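Side-chain contacts in TetR family transcriptional regulator (Clostridium perfringens, PDB 6AZH), which probably binds DNA as a dimeric, TetR-type transcriptional regulator, with a putative role in controlling fatty acid metabolism: residues Ala14-Phe19 with Asn97-Lys102; Asp71-Glu76 with Glu130-Glu135. All coordinates share one frame; numbering follows the deposited sequence.

Contact 1 (Ala14-Phe19 with Asn97-Lys102)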
loop_
_atom_site.group_PDB
_atom_site.type_symbol
_atom_site.label_atom_id
_atom_site.label_comp_id
_atom_site.label_asym_id
_atom_site.label_seq_id
_atom_site.Cartn_x
_atom_site.Cartn_y
_atom_site.Cartn_z
ATOM N N ALA A 14 -0.774 16.228 -16.454
ATOM C CA ALA A 14 0.128 16.970 -15.585
ATOM C C ALA A 14 -0.217 16.767 -14.118
ATOM O O ALA A 14 0.684 16.662 -13.274
ATOM C CB ALA A 14 0.108 18.469 -15.933
ATOM N N ALA A 15 -1.506 16.751 -13.786
ATOM C CA ALA A 15 -1.895 16.627 -12.387
ATOM C C ALA A 15 -1.427 15.294 -11.817
ATOM O O ALA A 15 -0.983 15.224 -10.667
ATOM C CB ALA A 15 -3.408 16.758 -12.236
ATOM N N ILE A 16 -1.517 14.227 -12.608
ATOM C CA ILE A 16 -1.023 12.935 -12.128
ATOM C C ILE A 16 0.425 13.057 -11.674
ATOM O O ILE A 16 0.791 12.610 -10.582
ATOM C CB ILE A 16 -1.173 11.851 -13.209
ATOM C CG1 ILE A 16 -2.621 11.388 -13.293
ATOM C CG2 ILE A 16 -0.284 10.673 -12.874
ATOM C CD1 ILE A 16 -2.950 10.685 -14.591
ATOM N N ASN A 17 1.274 13.671 -12.510
ATOM C CA ASN A 17 2.694 13.753 -12.178
ATOM C C ASN A 17 2.946 14.676 -10.989
ATOM O O ASN A 17 3.768 14.360 -10.121
ATOM C CB ASN A 17 3.495 14.200 -13.395
ATOM C CG ASN A 17 3.628 13.113 -14.414
ATOM O OD1 ASN A 17 3.696 11.929 -14.070
ATOM N ND2 ASN A 17 3.652 13.494 -15.685
ATOM N N VAL A 18 2.243 15.809 -10.914
ATOM C CA VAL A 18 2.418 16.707 -9.773
ATOM C C VAL A 18 1.998 16.013 -8.483
ATOM O O VAL A 18 2.757 15.968 -7.504
ATOM C CB VAL A 18 1.633 18.014 -9.986
ATOM C CG1 VAL A 18 1.715 18.868 -8.742
ATOM C CG2 VAL A 18 2.197 18.787 -11.192
ATOM N N PHE A 19 0.782 15.459 -8.464
ATOM C CA PHE A 19 0.309 14.737 -7.284
ATOM C C PHE A 19 1.239 13.571 -6.931
ATOM O O PHE A 19 1.507 13.325 -5.753
ATOM C CB PHE A 19 -1.118 14.228 -7.514
ATOM C CG PHE A 19 -2.180 15.293 -7.436
ATOM C CD1 PHE A 19 -2.247 16.150 -6.344
ATOM C CD2 PHE A 19 -3.138 15.410 -8.443
ATOM C CE1 PHE A 19 -3.241 17.119 -6.263
ATOM C CE2 PHE A 19 -4.139 16.373 -8.375
ATOM C CZ PHE A 19 -4.191 17.236 -7.279
ATOM N N ASN A 97 0.834 2.699 -15.605
ATOM C CA ASN A 97 0.231 3.869 -14.976
ATOM C C ASN A 97 0.803 4.043 -13.575
ATOM O O ASN A 97 0.077 4.200 -12.594
ATOM C CB ASN A 97 -1.294 3.749 -14.934
ATOM C CG ASN A 97 -1.919 3.656 -16.327
ATOM O OD1 ASN A 97 -2.158 4.673 -16.981
ATOM N ND2 ASN A 97 -2.167 2.422 -16.793
ATOM N N ARG A 98 2.127 4.001 -13.468
ATOM C CA ARG A 98 2.740 3.958 -12.144
ATOM C C ARG A 98 2.532 5.260 -11.390
ATOM O O ARG A 98 2.259 5.243 -10.182
ATOM C CB ARG A 98 4.221 3.635 -12.263
ATOM C CG ARG A 98 4.487 2.129 -12.296
ATOM C CD ARG A 98 5.917 1.851 -12.723
ATOM N NE ARG A 98 6.068 1.997 -14.166
ATOM C CZ ARG A 98 7.228 2.205 -14.786
ATOM N NH1 ARG A 98 8.356 2.292 -14.087
ATOM N NH2 ARG A 98 7.257 2.323 -16.110
ATOM N N ALA A 99 2.658 6.399 -12.080
ATOM C CA ALA A 99 2.451 7.682 -11.413
ATOM C C ALA A 99 1.040 7.779 -10.844
ATOM O O ALA A 99 0.847 8.167 -9.681
ATOM C CB ALA A 99 2.735 8.835 -12.381
ATOM N N PHE A 100 0.038 7.424 -11.655
ATOM C CA PHE A 100 -1.348 7.453 -11.200
ATOM C C PHE A 100 -1.541 6.598 -9.953
ATOM O O PHE A 100 -2.202 7.019 -8.994
ATOM C CB PHE A 100 -2.284 6.985 -12.326
ATOM C CG PHE A 100 -3.718 6.843 -11.900
ATOM C CD1 PHE A 100 -4.555 7.932 -11.853
ATOM C CD2 PHE A 100 -4.237 5.610 -11.560
ATOM C CE1 PHE A 100 -5.899 7.806 -11.431
ATOM C CE2 PHE A 100 -5.553 5.477 -11.163
ATOM C CZ PHE A 100 -6.388 6.569 -11.094
ATOM N N PHE A 101 -0.977 5.389 -9.946
ATOM C CA PHE A 101 -1.201 4.494 -8.818
ATOM C C PHE A 101 -0.539 5.014 -7.546
ATOM O O PHE A 101 -1.107 4.881 -6.459
ATOM C CB PHE A 101 -0.708 3.088 -9.151
ATOM C CG PHE A 101 -1.377 2.031 -8.345
ATOM C CD1 PHE A 101 -2.633 1.572 -8.706
ATOM C CD2 PHE A 101 -0.770 1.519 -7.213
ATOM C CE1 PHE A 101 -3.261 0.599 -7.966
ATOM C CE2 PHE A 101 -1.396 0.543 -6.463
ATOM C CZ PHE A 101 -2.646 0.093 -6.836
ATOM N N LYS A 102 0.641 5.635 -7.665
ATOM C CA LYS A 102 1.282 6.273 -6.513
ATOM C C LYS A 102 0.436 7.414 -5.963
ATOM O O LYS A 102 0.328 7.591 -4.739
ATOM C CB LYS A 102 2.656 6.810 -6.907
ATOM C CG LYS A 102 3.692 5.741 -7.166
ATOM C CD LYS A 102 4.955 6.383 -7.710
ATOM C CE LYS A 102 5.895 5.342 -8.248
ATOM N NZ LYS A 102 6.884 5.994 -9.140
#
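The interface between the DNA-binding and ligand-binding domains of a TetR-family regulator is crossed here, where Ile16 of the first helix, 6-26, meets Ala99 and Phe100 in the opening turn of helix 98-106. The two short helical segments approach to 8.4 Å between axes and cross at 57°, and Ile16 and Phe100 lie nearest, their CA atoms 5.6 Å apart. The small Ala99 is consistent with so close an approach: it points its methyl at the first helix, and Ile16 CG2 comes to 3.6 Å from Ala99 CB. Ile16 CG2 also reaches the backbone, 3.5 Å from Phe100 N. The two branches of Ile16 divide the work. With CG1 beside the backbone N (chi1 -77°), CG2 is left anti to that nitrogen and meets the helix backbone, while the longer arm carries CD1 to Phe100, approaching the ring obliquely with 4.2 Å between Ile16 CD1 and Phe100 CD1. Asn17 adds a marginal touch from the solvent-exposed side, its amide oxygen OD1 lying 3.7 Å from Ala99 CB. Ile16 also packs on Val57 of helix 50-74, so that it joins three helices, while the neighbouring Ala15 rests on Ile53 and Val57. The chemistry between the two segments is almost wholly apolar: methyl groups and one aromatic ring meet at van der Waals distances, without a directional polar bond, which is consistent with a domain boundary able to adjust by small sliding movements, as in TetR-type repressors that couple ligand binding to DNA release.

Contact 2 (Asp71-Glu76 with Glu130-Glu135)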
loop_
_atom_site.group_PDB
_atom_site.type_symbol
_atom_site.label_atom_id
_atom_site.label_comp_id
_atom_site.label_asym_id
_atom_site.label_seq_id
_atom_site.Cartn_x
_atom_site.Cartn_y
_atom_site.Cartn_z
ATOM N N ASP A 71 -14.637 -6.436 -18.237
ATOM C CA ASP A 71 -14.411 -7.328 -19.376
ATOM C C ASP A 71 -14.047 -8.734 -18.914
ATOM O O ASP A 71 -14.504 -9.724 -19.497
ATOM C CB ASP A 71 -13.296 -6.787 -20.269
ATOM C CG ASP A 71 -13.724 -5.579 -21.085
ATOM O OD1 ASP A 71 -14.942 -5.328 -21.200
ATOM O OD2 ASP A 71 -12.827 -4.891 -21.615
ATOM N N ILE A 72 -13.193 -8.839 -17.892
ATOM C CA ILE A 72 -12.836 -10.153 -17.351
ATOM C C ILE A 72 -14.057 -10.836 -16.752
ATOM O O ILE A 72 -14.307 -12.031 -16.993
ATOM C CB ILE A 72 -11.699 -10.010 -16.322
ATOM C CG1 ILE A 72 -10.384 -9.731 -17.058
ATOM C CG2 ILE A 72 -11.603 -11.279 -15.451
ATOM C CD1 ILE A 72 -9.230 -9.455 -16.142
ATOM N N GLU A 73 -14.841 -10.091 -15.969
ATOM C CA GLU A 73 -16.075 -10.625 -15.402
ATOM C C GLU A 73 -17.018 -11.148 -16.480
ATOM O O GLU A 73 -17.738 -12.128 -16.251
ATOM C CB GLU A 73 -16.795 -9.555 -14.587
ATOM C CG GLU A 73 -16.138 -9.205 -13.263
ATOM C CD GLU A 73 -17.059 -8.391 -12.383
ATOM O OE1 GLU A 73 -18.009 -8.978 -11.834
ATOM O OE2 GLU A 73 -16.835 -7.162 -12.242
ATOM N N ASN A 74 -17.030 -10.505 -17.651
ATOM C CA ASN A 74 -17.966 -10.851 -18.716
ATOM C C ASN A 74 -17.550 -12.091 -19.502
ATOM O O ASN A 74 -18.378 -12.643 -20.236
ATOM C CB ASN A 74 -18.123 -9.678 -19.689
ATOM C CG ASN A 74 -19.001 -8.559 -19.137
ATOM O OD1 ASN A 74 -19.779 -8.754 -18.204
ATOM N ND2 ASN A 74 -18.878 -7.376 -19.724
ATOM N N LEU A 75 -16.295 -12.523 -19.390
ATOM C CA LEU A 75 -15.834 -13.707 -20.100
ATOM C C LEU A 75 -16.614 -14.942 -19.667
ATOM O O LEU A 75 -17.154 -15.006 -18.563
ATOM C CB LEU A 75 -14.348 -13.949 -19.840
ATOM C CG LEU A 75 -13.357 -12.831 -20.132
ATOM C CD1 LEU A 75 -12.032 -13.151 -19.475
ATOM C CD2 LEU A 75 -13.207 -12.665 -21.637
ATOM N N GLU A 76 -16.664 -15.938 -20.553
ATOM C CA GLU A 76 -17.251 -17.226 -20.192
ATOM C C GLU A 76 -16.266 -18.155 -19.484
ATOM O O GLU A 76 -16.672 -19.243 -19.053
ATOM C CB GLU A 76 -17.813 -17.903 -21.448
ATOM C CG GLU A 76 -18.801 -17.014 -22.190
ATOM C CD GLU A 76 -19.480 -17.713 -23.353
ATOM O OE1 GLU A 76 -19.953 -18.857 -23.173
ATOM O OE2 GLU A 76 -19.544 -17.110 -24.449
ATOM N N GLU A 130 -14.317 -9.445 -5.605
ATOM C CA GLU A 130 -15.141 -10.291 -4.742
ATOM C C GLU A 130 -16.119 -11.117 -5.558
ATOM O O GLU A 130 -16.346 -12.297 -5.258
ATOM C CB GLU A 130 -15.898 -9.447 -3.721
ATOM C CG GLU A 130 -14.962 -8.716 -2.779
ATOM C CD GLU A 130 -15.669 -7.810 -1.795
ATOM O OE1 GLU A 130 -16.912 -7.856 -1.720
ATOM O OE2 GLU A 130 -14.965 -7.050 -1.101
ATOM N N ARG A 131 -16.699 -10.526 -6.605
ATOM C CA ARG A 131 -17.661 -11.269 -7.415
ATOM C C ARG A 131 -17.012 -12.473 -8.093
ATOM O O ARG A 131 -17.609 -13.551 -8.140
ATOM C CB ARG A 131 -18.310 -10.348 -8.446
ATOM C CG ARG A 131 -19.226 -9.293 -7.818
ATOM C CD ARG A 131 -20.082 -8.613 -8.856
ATOM N NE ARG A 131 -19.306 -7.706 -9.694
ATOM C CZ ARG A 131 -19.055 -6.433 -9.385
ATOM N NH1 ARG A 131 -19.519 -5.913 -8.257
ATOM N NH2 ARG A 131 -18.342 -5.680 -10.206
ATOM N N ILE A 132 -15.800 -12.313 -8.631
ATOM C CA ILE A 132 -15.122 -13.451 -9.250
ATOM C C ILE A 132 -14.814 -14.513 -8.204
ATOM O O ILE A 132 -14.997 -15.717 -8.448
ATOM C CB ILE A 132 -13.852 -12.998 -9.994
ATOM C CG1 ILE A 132 -14.211 -12.001 -11.104
ATOM C CG2 ILE A 132 -13.081 -14.207 -10.577
ATOM C CD1 ILE A 132 -13.006 -11.296 -11.677
ATOM N N LEU A 133 -14.361 -14.088 -7.015
ATOM C CA LEU A 133 -14.041 -15.054 -5.965
ATOM C C LEU A 133 -15.278 -15.830 -5.541
ATOM O O LEU A 133 -15.211 -17.047 -5.332
ATOM C CB LEU A 133 -13.412 -14.355 -4.757
ATOM C CG LEU A 133 -12.028 -13.741 -5.011
ATOM C CD1 LEU A 133 -11.594 -12.862 -3.821
ATOM C CD2 LEU A 133 -10.975 -14.793 -5.316
ATOM N N LYS A 134 -16.418 -15.148 -5.414
ATOM C CA LYS A 134 -17.643 -15.842 -5.016
ATOM C C LYS A 134 -17.998 -16.942 -6.012
ATOM O O LYS A 134 -18.327 -18.071 -5.623
ATOM C CB LYS A 134 -18.796 -14.852 -4.883
ATOM C CG LYS A 134 -20.068 -15.486 -4.357
ATOM C CD LYS A 134 -21.171 -14.441 -4.171
ATOM C CE LYS A 134 -22.268 -14.975 -3.249
ATOM N NZ LYS A 134 -23.318 -13.948 -2.987
ATOM N N GLU A 135 -17.919 -16.630 -7.302
ATOM C CA GLU A 135 -18.164 -17.647 -8.320
ATOM C C GLU A 135 -17.144 -18.771 -8.230
ATOM O O GLU A 135 -17.500 -19.951 -8.368
ATOM C CB GLU A 135 -18.136 -17.022 -9.713
ATOM C CG GLU A 135 -18.844 -17.882 -10.765
ATOM C CD GLU A 135 -18.612 -17.406 -12.189
ATOM O OE1 GLU A 135 -18.571 -18.263 -13.101
ATOM O OE2 GLU A 135 -18.469 -16.183 -12.402
#
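Glu73 and Arg131 reach across to each other at about a right angle, yet their charged ends lie nearly coplanar, the carboxylate and guanidinium planes only 24° apart. Arg131 presents the side of its guanidinium, using NE and NH2, and each nitrogen takes a different carboxylate oxygen. Arg131 NE donates to Glu73 OE1 at 2.8 Å with an N-H...O angle of 165°, and Arg131 NH2 donates to Glu73 OE2 at 2.9 Å. Both oxygens accept through their syn lone pairs and sit close to the guanidinium plane, so the pair forms a bidentate, side-on salt bridge that fixes the rotation of both groups. A bend in the arginine chain at chi3 (-72°) turns NE toward the glutamate, whose own chain is extended beyond CG. Beneath the charged pair the contact becomes apolar. Glu73 CG packs against the Ile132 side chain, 4.0 Å from Ile132 CG1, and Ile132 CD1 continues inward to meet Ile72 CG2 at 4.0 Å, these two isoleucines also crossing nearly perpendicularly. The end of helix 50-74 is thereby joined to helix 113-138. Helix 79-96 packs on helix 113-138 through Leu83 on Ile132, and Lys85 touches Leu75 just after helix 50-74 ends, while Lys82 NZ hydrogen-bonds the carbonyl of Glu73; on another face of helix 113-138, Leu133 packs against helix 147-165.

Overall arrangement
From the N terminus, the chain passes through helix 6-26, which supplies the first half of contact 1, and then through the rest of the DNA-binding region into helix 50-74, whose end begins contact 2. Helix 79-96 follows, and the start of helix 98-106 returns to the first helix, closing contact 1 over 77 intervening residues. Helix 113-138 then closes contact 2 over 53. The two closures therefore cross rather than nest. Their centres are 29 Å apart, on opposite sides of the chain's centre: contact 1 ties the DNA-binding region to the C-terminal domain, whereas contact 2 fastens the far end of helix 50-74 within that helical domain.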